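Local coordinates for protein superoxide dismutase (Chaetomium thermophilum, PDB 4BR6) that probably disposes of superoxide radicals, as a manganese-dependent enzyme that turns superoxide and protons into hydrogen peroxide and dioxygen, at residues 61-64 / 65-69; 161-164 / 165-169; 187-190 / 191-195. All coordinates share one frame; numbering follows the deposited sequence.

How the interactions relate
Along the chain the three contacts follow one another, neither nesting nor crossing, and each lies within one short run of residues, so none closes a long loop. Interaction 1 opens helix 61-79, the second long arm of the alpha-hairpin domain. Interaction 2 comes after strand 153-160, where the chain leaves the sheet and turns into helix 167-170. Interaction 3 is the final helix, 187-195, across the chain's centre from both. Interactions 1 and 2 touch, Phe66 CE1 lying 3.8 Å from Trp162 CH2, which joins hairpin to C-terminal domain; both also meet the third subunit. Interaction 3 stays apart, its nearest atoms about 12 Å from interaction 1.

Interaction 1: 61-64 / 65-69; sequences APLL and NFHGG
Four successive i to i+4 bonds join 61-64 to 65-68, beginning with Asn65 N to Ala61 O at 2.9 Å and an N-H...O angle of 168°, and they establish this as the alpha-helical first turns of helix 61-79 in the alpha-hairpin domain of a manganese superoxide dismutase. The last of them, Gly68 N to Leu64 O, is the shortest at 2.7 Å.

Among the side chains, Leu63 and His67 run alongside each other one turn apart. Both have CG anti to their own carbonyl carbon (chi1 -72° and -70°), which sends them the same way and brings Leu63 CD2 within 3.5 Å of His67 NE2. On one face of the imidazole, Phe66 CD2 stands 3.9 Å above the centre. Phe66 itself meets Tyr34 edge-to-face and packs on Trp162 and on Gln122 of the third subunit, its side chain about 9 Å from the manganese.

Leu64 turns to another side of the helix, where it packs on Leu38 and Leu42 of helix 20-50, the partner arm of the hairpin, and on Ala57 of the second subunit, while Ala61 meets its own counterpart in that subunit, which places the helix start at a subunit interface.

Asn65 carries the polar link. Its amide ND2 donates to Asp147 OD1 and also to a water 2.9 Å away; that water in turn donates to Pro62 O, 2.9 Å from the water oxygen.

Interaction 2: 161-164 / 165-169; sequences AWEH and AYYLQ. With MN3 (manganese (III) ion), chain I.
Glu163 and Tyr166 meet across a tight turn, the glutamate backbone lying over the tyrosine ring. Three backbone hydrogen bonds define the turn. Ala165 N donates to Trp162 O and Tyr166 N to Glu163 O, as i to i+3 bonds. Glu163 O also accepts Tyr167 N at 2.8 Å, a C=O...N angle of 174° placing this donor nearly in line with the carbonyl. Two N-H groups thus grip one oxygen where the 3-10 turn passes into helix 167-170, with Tyr166 at the N-cap. A water continues the path, donating to His164 O and accepting from Leu168 N.

Aromatic contact comes next. With chi1 59°, Tyr166 CG sits between its backbone N and carbonyl carbon, which folds the ring back under Glu163: Glu163 CA forms a CH-pi contact 4.0 Å from the ring centroid, 25° off the normal. Ala161 O lies at the ring edge, in its plane, and Glu163 CG comes within 3.4 Å of Tyr166 OH.

The polar ends of Glu163, His164 and Tyr167 point into the interface with the third subunit. Water bridges Tyr166 OH and Glu163 OE2, the latter 2.7 Å from the water oxygen. Glu163 OE2 also accepts His164 ND1 of the third subunit, while the local His164 ND1 reciprocates with that subunit's Glu163. Tyr167 OH bonds His30 NE2 there too.

Metal coordination completes the account. His164 NE2 binds manganese at 2.3 Å, and a water follows at 2.5 Å; His26, His74 and Asp160 supply the other ligands. Three histidines, one aspartate and a water form the characteristic site of iron/manganese superoxide dismutases, here with His164 tied through ND1 to the neighbouring subunit.

Interaction 3: 187-190 / 191-195; sequences WKTV and AQRFE
Thr189 and Arg193 cross one turn apart on the C-terminal helix 187-195 of the superoxide dismutase fold, and they mark its tightly packed side. The bonds Ala191 N to Trp187 O, Gln192 N to Lys188 O, Arg193 N to Thr189 O and Phe194 N to Val190 O give the regular i to i+4 pattern. Of these, Arg193 N to Thr189 O measures 3.1 Å, with an N-H...O angle of 168°.

On the packed side, Thr189 CG2 is anti to the backbone N, and this brings the methyl over one face of the Arg193 guanidinium, 3.5 Å above its plane and nearer the rim than the centre. The arginine chain runs extended from CG to NE, and its end is held by several partners: NH1 bonds Leu156 O and Asn80 OD1, while NH2 reaches Leu76 O and makes a salt bridge with Glu79 OE1. Since Thr189 OG1 bonds Glu79 O, both residues tie this helix to the end of helix 61-79. Val190 and Phe194 fill the neighbouring space, packing on Leu96 of helix 94-104 and on Leu156 of strand 153-160; Phe194 also makes a cation-pi contact with Lys131.

The solvent side differs in being exposed and bridged by water, although the side chains still come close. Lys188 and Gln192 lie side by side and point the same way, with Lys188 CG 3.2 Å from Gln192 NE2. Water mediates much of the polar contact here. One molecule donates to Lys188 O at 2.9 Å and weakly accepts from Gln192 NE2. A second water links the packed Thr189 to the exposed Gln192, donating to Thr189 OG1 at 2.8 Å and to Gln192 OE1 at 3.2 Å.

Interaction 1: 61-64 / 65-69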
loop_
_atom_site.group_PDB
_atom_site.type_symbol
_atom_site.label_atom_id
_atom_site.label_comp_id
_atom_site.label_asym_id
_atom_site.label_seq_id
_atom_site.Cartn_x
_atom_site.Cartn_y
_atom_site.Cartn_z
ATOM N N ALA B 61 4.663 -14.450 4.243
ATOM C CA ALA B 61 5.440 -13.216 4.229
ATOM C C ALA B 61 4.757 -12.044 4.974
ATOM O O ALA B 61 5.396 -11.408 5.798
ATOM C CB ALA B 61 5.832 -12.823 2.799
ATOM N N PRO B 62 3.464 -11.762 4.700
ATOM C CA PRO B 62 2.791 -10.676 5.440
ATOM C C PRO B 62 2.886 -10.782 6.965
ATOM O O PRO B 62 3.207 -9.792 7.624
ATOM C CB PRO B 62 1.331 -10.815 5.003
ATOM C CG PRO B 62 1.411 -11.377 3.626
ATOM C CD PRO B 62 2.582 -12.334 3.665
ATOM N N LEU B 63 2.613 -11.957 7.518
ATOM C CA LEU B 63 2.737 -12.171 8.957
ATOM C C LEU B 63 4.168 -12.038 9.482
ATOM O O LEU B 63 4.376 -11.565 10.598
ATOM C CB LEU B 63 2.176 -13.537 9.327
ATOM C CG LEU B 63 0.652 -13.625 9.251
ATOM C CD1 LEU B 63 0.187 -15.078 9.130
ATOM C CD2 LEU B 63 0.016 -12.938 10.473
ATOM N N LEU B 64 5.153 -12.463 8.702
ATOM C CA LEU B 64 6.548 -12.295 9.098
ATOM C C LEU B 64 6.907 -10.808 9.159
ATOM O O LEU B 64 7.563 -10.347 10.105
ATOM C CB LEU B 64 7.499 -13.005 8.134
ATOM C CG LEU B 64 8.994 -12.765 8.421
ATOM C CD1 LEU B 64 9.400 -13.237 9.834
ATOM C CD2 LEU B 64 9.859 -13.428 7.355
ATOM N N ASN B 65 6.466 -10.059 8.153
ATOM C CA ASN B 65 6.679 -8.612 8.124
ATOM C C ASN B 65 6.012 -7.948 9.309
ATOM O O ASN B 65 6.640 -7.174 10.037
ATOM C CB ASN B 65 6.142 -8.018 6.811
ATOM C CG ASN B 65 6.327 -6.502 6.720
ATOM O OD1 ASN B 65 7.431 -6.010 6.515
ATOM N ND2 ASN B 65 5.233 -5.763 6.834
ATOM N N PHE B 66 4.736 -8.266 9.506
ATOM C CA PHE B 66 3.920 -7.601 10.515
ATOM C C PHE B 66 4.413 -7.895 11.927
ATOM O O PHE B 66 4.670 -6.971 12.715
ATOM C CB PHE B 66 2.454 -8.030 10.370
ATOM C CG PHE B 66 1.515 -7.367 11.349
ATOM C CD1 PHE B 66 1.320 -6.000 11.343
ATOM C CD2 PHE B 66 0.801 -8.126 12.257
ATOM C CE1 PHE B 66 0.456 -5.405 12.236
ATOM C CE2 PHE B 66 -0.074 -7.527 13.155
ATOM C CZ PHE B 66 -0.243 -6.169 13.142
ATOM N N HIS B 67 4.540 -9.181 12.244
ATOM C CA HIS B 67 4.965 -9.605 13.570
ATOM C C HIS B 67 6.449 -9.382 13.770
ATOM O O HIS B 67 6.886 -9.042 14.862
ATOM C CB HIS B 67 4.623 -11.072 13.788
ATOM C CG HIS B 67 3.158 -11.321 13.913
ATOM N ND1 HIS B 67 2.381 -10.716 14.875
ATOM C CD2 HIS B 67 2.316 -12.074 13.169
ATOM C CE1 HIS B 67 1.125 -11.103 14.732
ATOM N NE2 HIS B 67 1.060 -11.928 13.705
ATOM N N GLY B 68 7.235 -9.579 12.721
ATOM C CA GLY B 68 8.648 -9.298 12.820
ATOM C C GLY B 68 8.840 -7.809 13.029
ATOM O O GLY B 68 9.734 -7.384 13.761
ATOM N N GLY B 69 7.975 -7.012 12.416
ATOM C CA GLY B 69 8.074 -5.570 12.542
ATOM C C GLY B 69 7.652 -5.104 13.917
ATOM O O GLY B 69 8.286 -4.238 14.492
HETATM O O HOH W 1 2.763 -7.287 6.337
#

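Interaction 2: 161-164 / 165-169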
loop_
_atom_site.group_PDB
_atom_site.type_symbol
_atom_site.label_atom_id
_atom_site.label_comp_id
_atom_site.label_asym_id
_atom_site.label_seq_id
_atom_site.Cartn_x
_atom_site.Cartn_y
_atom_site.Cartn_z
ATOM N N ALA B 161 2.513 5.513 17.026
ATOM C CA ALA B 161 1.341 6.357 16.774
ATOM C C ALA B 161 0.064 5.560 16.596
ATOM O O ALA B 161 -0.961 6.131 16.260
ATOM C CB ALA B 161 1.567 7.275 15.554
ATOM N N TRP B 162 0.125 4.246 16.811
ATOM C CA TRP B 162 -1.083 3.435 16.879
ATOM C C TRP B 162 -1.925 3.973 18.027
ATOM O O TRP B 162 -1.387 4.469 19.006
ATOM C CB TRP B 162 -0.768 1.964 17.167
ATOM C CG TRP B 162 -0.164 1.185 16.030
ATOM C CD1 TRP B 162 0.978 1.474 15.344
ATOM C CD2 TRP B 162 -0.664 -0.037 15.474
ATOM N NE1 TRP B 162 1.205 0.523 14.384
ATOM C CE2 TRP B 162 0.215 -0.418 14.450
ATOM C CE3 TRP B 162 -1.779 -0.833 15.744
ATOM C CZ2 TRP B 162 0.013 -1.568 13.681
ATOM C CZ3 TRP B 162 -1.974 -1.976 14.975
ATOM C CH2 TRP B 162 -1.083 -2.333 13.968
ATOM N N GLU B 163 -3.245 3.867 17.916
ATOM C CA GLU B 163 -4.126 4.415 18.929
ATOM C C GLU B 163 -3.972 3.711 20.278
ATOM O O GLU B 163 -4.212 4.305 21.325
ATOM C CB GLU B 163 -5.568 4.370 18.429
ATOM C CG GLU B 163 -5.793 5.369 17.279
ATOM C CD GLU B 163 -7.150 5.247 16.594
ATOM O OE1 GLU B 163 -7.683 4.122 16.460
ATOM O OE2 GLU B 163 -7.691 6.287 16.182
ATOM N N HIS B 164 -3.536 2.455 20.275
ATOM C CA HIS B 164 -3.375 1.752 21.550
ATOM C C HIS B 164 -2.209 2.331 22.350
ATOM O O HIS B 164 -2.052 2.028 23.526
ATOM C CB HIS B 164 -3.188 0.243 21.362
ATOM C CG HIS B 164 -1.952 -0.128 20.612
ATOM N ND1 HIS B 164 -1.984 -0.874 19.454
ATOM C CD2 HIS B 164 -0.649 0.131 20.859
ATOM C CE1 HIS B 164 -0.752 -1.059 19.019
ATOM N NE2 HIS B 164 0.075 -0.460 19.854
ATOM N N ALA B 165 -1.394 3.170 21.717
ATOM C CA ALA B 165 -0.280 3.789 22.412
ATOM C C ALA B 165 -0.739 4.956 23.307
ATOM O O ALA B 165 0.038 5.441 24.125
ATOM C CB ALA B 165 0.781 4.259 21.417
ATOM N N TYR B 166 -1.991 5.395 23.163
ATOM C CA TYR B 166 -2.461 6.598 23.870
ATOM C C TYR B 166 -3.946 6.699 24.190
ATOM O O TYR B 166 -4.332 7.522 25.008
ATOM C CB TYR B 166 -2.077 7.858 23.097
ATOM C CG TYR B 166 -2.624 7.961 21.670
ATOM C CD1 TYR B 166 -3.889 8.483 21.412
ATOM C CD2 TYR B 166 -1.857 7.565 20.585
ATOM C CE1 TYR B 166 -4.374 8.582 20.106
ATOM C CE2 TYR B 166 -2.332 7.669 19.285
ATOM C CZ TYR B 166 -3.584 8.175 19.049
ATOM O OH TYR B 166 -4.035 8.273 17.746
ATOM N N TYR B 167 -4.785 5.886 23.568
ATOM C CA TYR B 167 -6.224 6.176 23.615
ATOM C C TYR B 167 -6.846 6.079 25.012
ATOM O O TYR B 167 -7.721 6.873 25.348
ATOM C CB TYR B 167 -7.018 5.306 22.642
ATOM C CG TYR B 167 -8.225 6.014 22.049
ATOM C CD1 TYR B 167 -9.440 6.052 22.727
ATOM C CD2 TYR B 167 -8.146 6.657 20.821
ATOM C CE1 TYR B 167 -10.538 6.699 22.190
ATOM C CE2 TYR B 167 -9.243 7.309 20.283
ATOM C CZ TYR B 167 -10.425 7.317 20.971
ATOM O OH TYR B 167 -11.516 7.944 20.446
ATOM N N LEU B 168 -6.400 5.123 25.823
ATOM C CA LEU B 168 -6.937 4.961 27.172
ATOM C C LEU B 168 -6.785 6.235 27.999
ATOM O O LEU B 168 -7.666 6.581 28.784
ATOM C CB LEU B 168 -6.242 3.810 27.901
ATOM C CG LEU B 168 -6.645 2.392 27.499
ATOM C CD1 LEU B 168 -5.789 1.393 28.275
ATOM C CD2 LEU B 168 -8.133 2.141 27.705
ATOM N N GLN B 169 -5.671 6.933 27.802
ATOM C CA GLN B 169 -5.349 8.125 28.591
ATOM C C GLN B 169 -5.785 9.407 27.896
ATOM O O GLN B 169 -6.431 10.263 28.504
ATOM C CB GLN B 169 -3.846 8.203 28.876
ATOM C CG GLN B 169 -3.437 9.461 29.659
ATOM C CD GLN B 169 -2.019 9.401 30.185
ATOM O OE1 GLN B 169 -1.320 8.407 30.015
ATOM N NE2 GLN B 169 -1.589 10.468 30.832
HETATM MN MN MN3 I . 2.394 -0.324 19.623
HETATM O O HOH W 2 -7.148 8.718 17.275
HETATM O O HOH W 3 -4.611 2.930 24.851
HETATM O O HOH W 4 1.638 -1.043 17.329
#

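Interaction 3: 187-190 / 191-195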
loop_
_atom_site.group_PDB
_atom_site.type_symbol
_atom_site.label_atom_id
_atom_site.label_comp_id
_atom_site.label_asym_id
_atom_site.label_seq_id
_atom_site.Cartn_x
_atom_site.Cartn_y
_atom_site.Cartn_z
ATOM N N TRP B 187 17.307 9.894 25.797
ATOM C CA TRP B 187 18.247 10.425 24.811
ATOM C C TRP B 187 19.635 9.852 24.980
ATOM O O TRP B 187 20.500 10.066 24.147
ATOM C CB TRP B 187 18.301 11.951 24.840
ATOM C CG TRP B 187 17.053 12.536 24.296
ATOM C CD1 TRP B 187 16.075 13.161 24.991
ATOM C CD2 TRP B 187 16.623 12.506 22.934
ATOM N NE1 TRP B 187 15.062 13.539 24.149
ATOM C CE2 TRP B 187 15.374 13.144 22.881
ATOM C CE3 TRP B 187 17.172 11.997 21.755
ATOM C CZ2 TRP B 187 14.675 13.298 21.699
ATOM C CZ3 TRP B 187 16.475 12.154 20.591
ATOM C CH2 TRP B 187 15.241 12.799 20.568
ATOM N N LYS B 188 19.844 9.104 26.053
ATOM C CA LYS B 188 21.098 8.384 26.220
ATOM C C LYS B 188 21.091 7.144 25.324
ATOM O O LYS B 188 22.089 6.813 24.696
ATOM C CB LYS B 188 21.316 8.030 27.693
ATOM C CG LYS B 188 22.459 7.071 27.962
ATOM C CD LYS B 188 23.056 7.261 29.358
ATOM C CE LYS B 188 22.004 7.395 30.443
ATOM N NZ LYS B 188 21.061 6.248 30.486
ATOM N N THR B 189 19.954 6.470 25.235
ATOM C CA THR B 189 19.841 5.332 24.319
ATOM C C THR B 189 20.036 5.798 22.879
ATOM O O THR B 189 20.736 5.165 22.107
ATOM C CB THR B 189 18.470 4.642 24.424
ATOM O OG1 THR B 189 18.294 4.133 25.744
ATOM C CG2 THR B 189 18.352 3.502 23.437
ATOM N N VAL B 190 19.391 6.903 22.522
ATOM C CA VAL B 190 19.458 7.426 21.156
ATOM C C VAL B 190 20.892 7.735 20.753
ATOM O O VAL B 190 21.301 7.443 19.643
ATOM C CB VAL B 190 18.619 8.713 21.009
ATOM C CG1 VAL B 190 18.702 9.266 19.579
ATOM C CG2 VAL B 190 17.184 8.444 21.425
ATOM N N ALA B 191 21.651 8.331 21.664
ATOM C CA ALA B 191 23.024 8.719 21.373
ATOM C C ALA B 191 23.929 7.504 21.242
ATOM O O ALA B 191 24.931 7.544 20.523
ATOM C CB ALA B 191 23.538 9.647 22.460
ATOM N N GLN B 192 23.594 6.430 21.948
ATOM C CA GLN B 192 24.301 5.165 21.788
ATOM C C GLN B 192 24.090 4.638 20.383
ATOM O O GLN B 192 25.044 4.289 19.699
ATOM C CB GLN B 192 23.822 4.141 22.817
ATOM C CG GLN B 192 24.583 4.180 24.131
ATOM C CD GLN B 192 23.718 3.899 25.338
ATOM O OE1 GLN B 192 22.845 3.027 25.316
ATOM N NE2 GLN B 192 23.954 4.649 26.410
ATOM N N ARG B 193 22.835 4.595 19.948
ATOM C CA ARG B 193 22.505 4.152 18.598
ATOM C C ARG B 193 23.193 5.037 17.568
ATOM O O ARG B 193 23.721 4.550 16.566
ATOM C CB ARG B 193 20.995 4.208 18.385
ATOM C CG ARG B 193 20.233 3.295 19.301
ATOM C CD ARG B 193 18.754 3.579 19.229
ATOM N NE ARG B 193 17.972 2.600 19.971
ATOM C CZ ARG B 193 16.672 2.717 20.225
ATOM N NH1 ARG B 193 15.997 3.774 19.799
ATOM N NH2 ARG B 193 16.046 1.772 20.907
ATOM N N PHE B 194 23.176 6.341 17.833
ATOM C CA PHE B 194 23.787 7.327 16.949
ATOM C C PHE B 194 25.269 7.042 16.735
ATOM O O PHE B 194 25.804 7.286 15.654
ATOM C CB PHE B 194 23.630 8.734 17.528
ATOM C CG PHE B 194 24.261 9.817 16.687
ATOM C CD1 PHE B 194 23.613 10.319 15.571
ATOM C CD2 PHE B 194 25.499 10.345 17.019
ATOM C CE1 PHE B 194 24.178 11.309 14.816
ATOM C CE2 PHE B 194 26.067 11.340 16.245
ATOM C CZ PHE B 194 25.400 11.820 15.147
ATOM N N GLU B 195 25.930 6.532 17.770
ATOM C CA GLU B 195 27.375 6.297 17.715
ATOM C C GLU B 195 27.671 5.062 16.876
ATOM O O GLU B 195 28.679 5.012 16.184
ATOM C CB GLU B 195 27.951 6.142 19.132
ATOM C CG GLU B 195 29.457 5.830 19.218
ATOM C CD GLU B 195 30.331 6.938 18.660
ATOM O OE1 GLU B 195 29.893 8.105 18.685
ATOM O OE2 GLU B 195 31.456 6.646 18.193
HETATM O O HOH W 5 24.791 7.624 25.518
HETATM O O HOH W 6 20.270 2.666 27.130
#